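Local structure of Lin1840 protein (Listeria innocua serovar 6a, 4ZOC) at residues G424-F429 with R534-L540; A375-K381 with S519-L525. The protein probably hydrolyses terminal, non-reducing beta-D-glucosyl residues with release of beta-D-glucose, as a family 3 glycoside hydrolase taking part in beta-1,2-glucan metabolism. The protein carries 2 engineered substitutions. All coordinates share one frame. Residues are numbered along the deposited sequence.

Overall arrangement
Both contacts belong to the C-terminal domain of the family 3 glycoside hydrolase, where a six-stranded mixed sheet is flanked by helices, and both lie away from the bound glucose and the magnesium site. Contact 2 is buried and largely backbone chemistry: edge strand 376-380 runs antiparallel to strand 521-524. Contact 1 is partly buried and made mostly by side chains, helix 421-426 and the turn after it meeting helix 532-541, with an apolar patch inside and a salt bridge at the solvent side. Helix 532-541 follows strand 521-524 in the chain and joins the two contacts, whose centres are about 15 Å apart: L539 CD1 lies 3.6 Å from A375 CB and 4.0 Å from L525 CD2.

Contact 1: residues G424-F429 with R534-L540; sequences GLREVF and RVTADLL
Build R534-L540 as regular alpha helix, and G424-R426 as part of a short helix, F429 already in the turn beyond; V428 N and F429 N both bond L425 O (2.9 and 2.7 Å). G424 sits opposite R534 (CA-CA 4.6 Å) and L425 opposite A537 (5.1 Å). The backbones come this close because G424 has no side chain: a CB would clash with R534 N. A537 is the small residue at the centre, its CB 3.4 Å from G424 O; V428 (t) sets CG2 3.8 Å from A537 CB. L425 (m, t) swings its end inward: CD2 reaches A537 CB at 3.8 Å and L540 CD1 at 3.9 Å. F429 (m, chi2 -83°) brings CZ to 4.4 Å from L540 CB. At the solvent side, E427 (m, t) and R534 (m, t, t) extend into a two-pronged salt bridge, R534 NE to E427 OE1 at 2.8 Å and R534 NH2 to E427 OE2 at 3.0 Å. D538 turns its carboxylate to R368. The short helix and turn thus pack on helix 532-541 over the sheet: L425 rests on L395 and F429 on I393 of strand 393-397, T536 and L540 lie on strand 500-505, and V535 and L539 touch V372 of helix 361-374.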
# COMPACT_ATOMS: atom_id res chain seq x y z
N GLY A 424 -4.31 7.03 -40.28
CA GLY A 424 -4.80 5.65 -40.29
C GLY A 424 -6.27 5.61 -40.73
O GLY A 424 -6.66 4.82 -41.61
N LEU A 425 -7.10 6.50 -40.20
CA LEU A 425 -8.53 6.45 -40.54
C LEU A 425 -8.77 6.79 -42.02
O LEU A 425 -9.64 6.18 -42.68
CB LEU A 425 -9.35 7.41 -39.62
CG LEU A 425 -9.48 7.08 -38.14
CD1 LEU A 425 -10.65 7.86 -37.56
CD2 LEU A 425 -9.65 5.61 -37.94
N ARG A 426 -7.99 7.72 -42.55
CA ARG A 426 -8.23 8.20 -43.94
C ARG A 426 -7.80 7.19 -44.96
O ARG A 426 -8.25 7.26 -46.10
CB ARG A 426 -7.50 9.54 -44.18
CG ARG A 426 -8.10 10.74 -43.46
CD ARG A 426 -7.51 12.04 -43.99
NE ARG A 426 -8.04 13.15 -43.22
CZ ARG A 426 -9.22 13.71 -43.37
NH1 ARG A 426 -10.06 13.27 -44.29
NH2 ARG A 426 -9.56 14.70 -42.57
N GLU A 427 -6.96 6.22 -44.58
CA GLU A 427 -6.70 5.08 -45.45
C GLU A 427 -7.91 4.19 -45.64
O GLU A 427 -7.94 3.40 -46.55
CB GLU A 427 -5.56 4.22 -44.91
CG GLU A 427 -4.22 4.94 -44.91
CD GLU A 427 -3.05 4.08 -44.40
OE1 GLU A 427 -3.19 3.03 -43.66
OE2 GLU A 427 -1.94 4.49 -44.73
N VAL A 428 -8.88 4.26 -44.73
CA VAL A 428 -9.96 3.22 -44.64
C VAL A 428 -11.31 3.86 -44.89
O VAL A 428 -12.11 3.34 -45.68
CB VAL A 428 -9.91 2.53 -43.26
CG1 VAL A 428 -11.08 1.63 -43.05
CG2 VAL A 428 -8.59 1.77 -43.12
N PHE A 429 -11.53 5.00 -44.27
CA PHE A 429 -12.82 5.76 -44.30
C PHE A 429 -12.75 6.99 -45.26
O PHE A 429 -11.95 7.86 -45.13
CB PHE A 429 -13.17 6.21 -42.85
CG PHE A 429 -13.35 5.07 -41.89
CD1 PHE A 429 -14.55 4.40 -41.81
CD2 PHE A 429 -12.35 4.71 -41.04
CE1 PHE A 429 -14.73 3.30 -40.93
CE2 PHE A 429 -12.47 3.61 -40.20
CZ PHE A 429 -13.67 2.93 -40.12
N ARG A 534 -3.22 2.57 -38.00
CA ARG A 534 -3.71 1.47 -38.84
C ARG A 534 -4.33 0.44 -37.93
O ARG A 534 -5.39 -0.07 -38.23
CB ARG A 534 -2.65 0.83 -39.63
CG ARG A 534 -2.01 1.81 -40.57
CD ARG A 534 -1.09 1.16 -41.58
NE ARG A 534 -0.70 2.15 -42.60
CZ ARG A 534 0.55 2.43 -42.99
NH1 ARG A 534 1.63 1.93 -42.42
NH2 ARG A 534 0.74 3.31 -43.93
N VAL A 535 -3.72 0.20 -36.77
CA VAL A 535 -4.33 -0.65 -35.76
C VAL A 535 -5.76 -0.14 -35.40
O VAL A 535 -6.72 -0.90 -35.31
CB VAL A 535 -3.44 -0.73 -34.48
CG1 VAL A 535 -4.11 -1.37 -33.31
CG2 VAL A 535 -2.12 -1.43 -34.75
N THR A 536 -5.82 1.14 -35.09
CA THR A 536 -7.04 1.81 -34.73
C THR A 536 -8.09 1.66 -35.87
O THR A 536 -9.25 1.25 -35.64
CB THR A 536 -6.80 3.24 -34.38
OG1 THR A 536 -5.80 3.34 -33.32
CG2 THR A 536 -8.04 3.85 -33.92
N ALA A 537 -7.69 2.02 -37.08
CA ALA A 537 -8.63 1.95 -38.24
C ALA A 537 -9.13 0.53 -38.49
O ALA A 537 -10.35 0.30 -38.72
CB ALA A 537 -7.95 2.53 -39.47
N ASP A 538 -8.23 -0.45 -38.44
CA ASP A 538 -8.60 -1.84 -38.65
C ASP A 538 -9.57 -2.38 -37.58
O ASP A 538 -10.52 -3.06 -37.92
CB ASP A 538 -7.41 -2.73 -38.72
CG ASP A 538 -6.59 -2.52 -40.01
OD1 ASP A 538 -7.00 -1.78 -40.94
OD2 ASP A 538 -5.50 -3.08 -40.06
N LEU A 539 -9.36 -2.01 -36.31
CA LEU A 539 -10.24 -2.48 -35.31
C LEU A 539 -11.60 -1.79 -35.44
O LEU A 539 -12.62 -2.44 -35.27
CB LEU A 539 -9.67 -2.23 -33.93
CG LEU A 539 -8.48 -3.16 -33.66
CD1 LEU A 539 -7.74 -2.59 -32.48
CD2 LEU A 539 -8.87 -4.56 -33.34
N LEU A 540 -11.61 -0.49 -35.69
CA LEU A 540 -12.89 0.26 -35.82
C LEU A 540 -13.74 -0.22 -36.99
O LEU A 540 -14.95 -0.16 -36.92
CB LEU A 540 -12.63 1.77 -36.01
CG LEU A 540 -12.04 2.46 -34.79
CD1 LEU A 540 -11.76 3.92 -35.12
CD2 LEU A 540 -13.01 2.34 -33.61

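Contact 2: residues A375-K381 with S519-L525; sequences AVLLENK and SDALLEL
Strands 376-380 and 521-524 run antiparallel, their axes 4.3 Å apart at closest and 174° between directions. V376 and E524 form a hydrogen-bonded pair, V376 N to E524 O and E524 N to V376 O both 2.8 Å; L377 and L523 follow as a non-hydrogen-bonded pair. A classic beta bulge shifts the register by one: L378, with near-helical phi/psi of -102/-32°, and E379 both face L522, whose O accepts L378 N at 2.8 Å and E379 N at 3.2 Å. L522 N bonds E379 O (3.0 Å), N380 pairs with A521 without hydrogen bonds, and K381 N meets D520 O at 2.8 Å. On one face, L377 and L523 are both t, p, with L377 CD1 4.1 Å from L523 CD1. On the other, L522 (t, p) and E379 have their CB atoms 4.0 Å apart. L378 (m, t), displaced by the bulge, sets CD1 3.9 Å from both L522 CD2 and E524 CB. Beyond the strand ends, A375 CB lies 3.9 Å from L525 CD2. E379 carries its carboxylate off to Y596, and E524 turns to W526 and N506. K381 curls back, NZ bonding S519 O at 2.8 Å as well as A516 O. Strand 521-524 lies parallel to strand 500-505 on its other side, so this bulged antiparallel pairing closes the edge of the otherwise parallel sheet in the alpha/beta sandwich characteristic of the family 3 C-terminal domain.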
# COMPACT_ATOMS: atom_id res chain seq x y z
N ALA A 375 -5.00 -4.51 -28.22
CA ALA A 375 -6.07 -3.54 -27.88
C ALA A 375 -7.21 -4.26 -27.16
O ALA A 375 -7.45 -5.48 -27.42
CB ALA A 375 -6.60 -2.85 -29.10
N VAL A 376 -7.95 -3.53 -26.33
CA VAL A 376 -9.01 -4.14 -25.51
C VAL A 376 -10.28 -3.35 -25.69
O VAL A 376 -10.35 -2.16 -25.45
CB VAL A 376 -8.69 -4.22 -24.01
CG1 VAL A 376 -9.82 -4.94 -23.28
CG2 VAL A 376 -7.35 -4.86 -23.77
N LEU A 377 -11.25 -4.04 -26.25
CA LEU A 377 -12.57 -3.44 -26.41
C LEU A 377 -13.27 -3.50 -25.11
O LEU A 377 -13.56 -4.58 -24.60
CB LEU A 377 -13.37 -4.17 -27.51
CG LEU A 377 -14.75 -3.51 -27.83
CD1 LEU A 377 -14.68 -2.09 -28.40
CD2 LEU A 377 -15.56 -4.42 -28.77
N LEU A 378 -13.57 -2.35 -24.54
CA LEU A 378 -14.12 -2.29 -23.15
C LEU A 378 -15.63 -2.07 -23.09
O LEU A 378 -16.34 -2.57 -22.16
CB LEU A 378 -13.41 -1.18 -22.39
CG LEU A 378 -11.92 -1.38 -22.09
CD1 LEU A 378 -11.39 -0.16 -21.42
CD2 LEU A 378 -11.77 -2.64 -21.27
N GLU A 379 -16.14 -1.35 -24.07
CA GLU A 379 -17.63 -1.10 -24.25
C GLU A 379 -17.97 -1.10 -25.73
O GLU A 379 -17.17 -0.64 -26.56
CB GLU A 379 -18.13 0.25 -23.67
CG GLU A 379 -17.89 0.45 -22.17
CD GLU A 379 -18.69 -0.46 -21.26
OE1 GLU A 379 -19.70 -1.08 -21.73
OE2 GLU A 379 -18.28 -0.51 -20.06
N ASN A 380 -19.16 -1.59 -26.05
CA ASN A 380 -19.71 -1.48 -27.43
C ASN A 380 -21.17 -1.71 -27.30
O ASN A 380 -21.68 -2.83 -27.46
CB ASN A 380 -19.09 -2.52 -28.32
CG ASN A 380 -19.45 -2.33 -29.79
OD1 ASN A 380 -19.84 -1.27 -30.21
ND2 ASN A 380 -19.30 -3.39 -30.55
N LYS A 381 -21.81 -0.63 -26.94
CA LYS A 381 -23.29 -0.56 -26.71
C LYS A 381 -24.00 -0.50 -28.07
O LYS A 381 -23.64 0.27 -28.95
CB LYS A 381 -23.57 0.62 -25.82
CG LYS A 381 -22.85 0.48 -24.45
CD LYS A 381 -23.19 1.62 -23.48
CE LYS A 381 -21.95 2.28 -22.88
NZ LYS A 381 -22.33 3.59 -22.26
N SER A 519 -20.03 7.66 -23.52
CA SER A 519 -19.84 7.19 -24.90
C SER A 519 -20.59 5.88 -25.11
O SER A 519 -21.02 5.24 -24.14
CB SER A 519 -18.34 6.99 -25.20
OG SER A 519 -17.74 6.00 -24.34
N ASP A 520 -20.73 5.46 -26.37
CA ASP A 520 -21.35 4.24 -26.73
C ASP A 520 -20.39 3.09 -26.87
O ASP A 520 -20.78 1.96 -26.72
CB ASP A 520 -22.12 4.42 -28.05
CG ASP A 520 -23.16 5.53 -27.95
OD1 ASP A 520 -24.12 5.32 -27.26
OD2 ASP A 520 -22.99 6.67 -28.35
N ALA A 521 -19.15 3.38 -27.22
CA ALA A 521 -18.08 2.42 -27.31
C ALA A 521 -16.79 2.98 -26.81
O ALA A 521 -16.55 4.21 -26.78
CB ALA A 521 -17.88 1.86 -28.75
N LEU A 522 -15.98 2.07 -26.31
CA LEU A 522 -14.70 2.44 -25.60
C LEU A 522 -13.65 1.38 -25.92
O LEU A 522 -13.83 0.20 -25.65
CB LEU A 522 -14.88 2.57 -24.07
CG LEU A 522 -13.60 2.72 -23.29
CD1 LEU A 522 -12.95 4.02 -23.69
CD2 LEU A 522 -13.92 2.77 -21.78
N LEU A 523 -12.63 1.82 -26.65
CA LEU A 523 -11.56 0.97 -27.18
C LEU A 523 -10.19 1.44 -26.61
O LEU A 523 -9.75 2.59 -26.81
CB LEU A 523 -11.57 1.01 -28.70
CG LEU A 523 -10.51 0.09 -29.44
CD1 LEU A 523 -10.71 -1.37 -29.08
CD2 LEU A 523 -10.50 0.37 -30.95
N GLU A 524 -9.58 0.54 -25.86
CA GLU A 524 -8.31 0.77 -25.21
C GLU A 524 -7.18 0.32 -26.12
O GLU A 524 -6.98 -0.89 -26.34
CB GLU A 524 -8.30 0.04 -23.86
CG GLU A 524 -6.90 -0.01 -23.19
CD GLU A 524 -6.41 1.34 -22.74
OE1 GLU A 524 -5.92 2.13 -23.63
OE2 GLU A 524 -6.54 1.63 -21.53
N LEU A 525 -6.52 1.29 -26.71
CA LEU A 525 -5.40 1.03 -27.67
C LEU A 525 -4.07 1.03 -27.00
O LEU A 525 -3.09 0.66 -27.67
CB LEU A 525 -5.34 2.08 -28.78
CG LEU A 525 -6.52 1.76 -29.66
CD1 LEU A 525 -7.44 2.89 -29.92
CD2 LEU A 525 -6.39 0.74 -30.73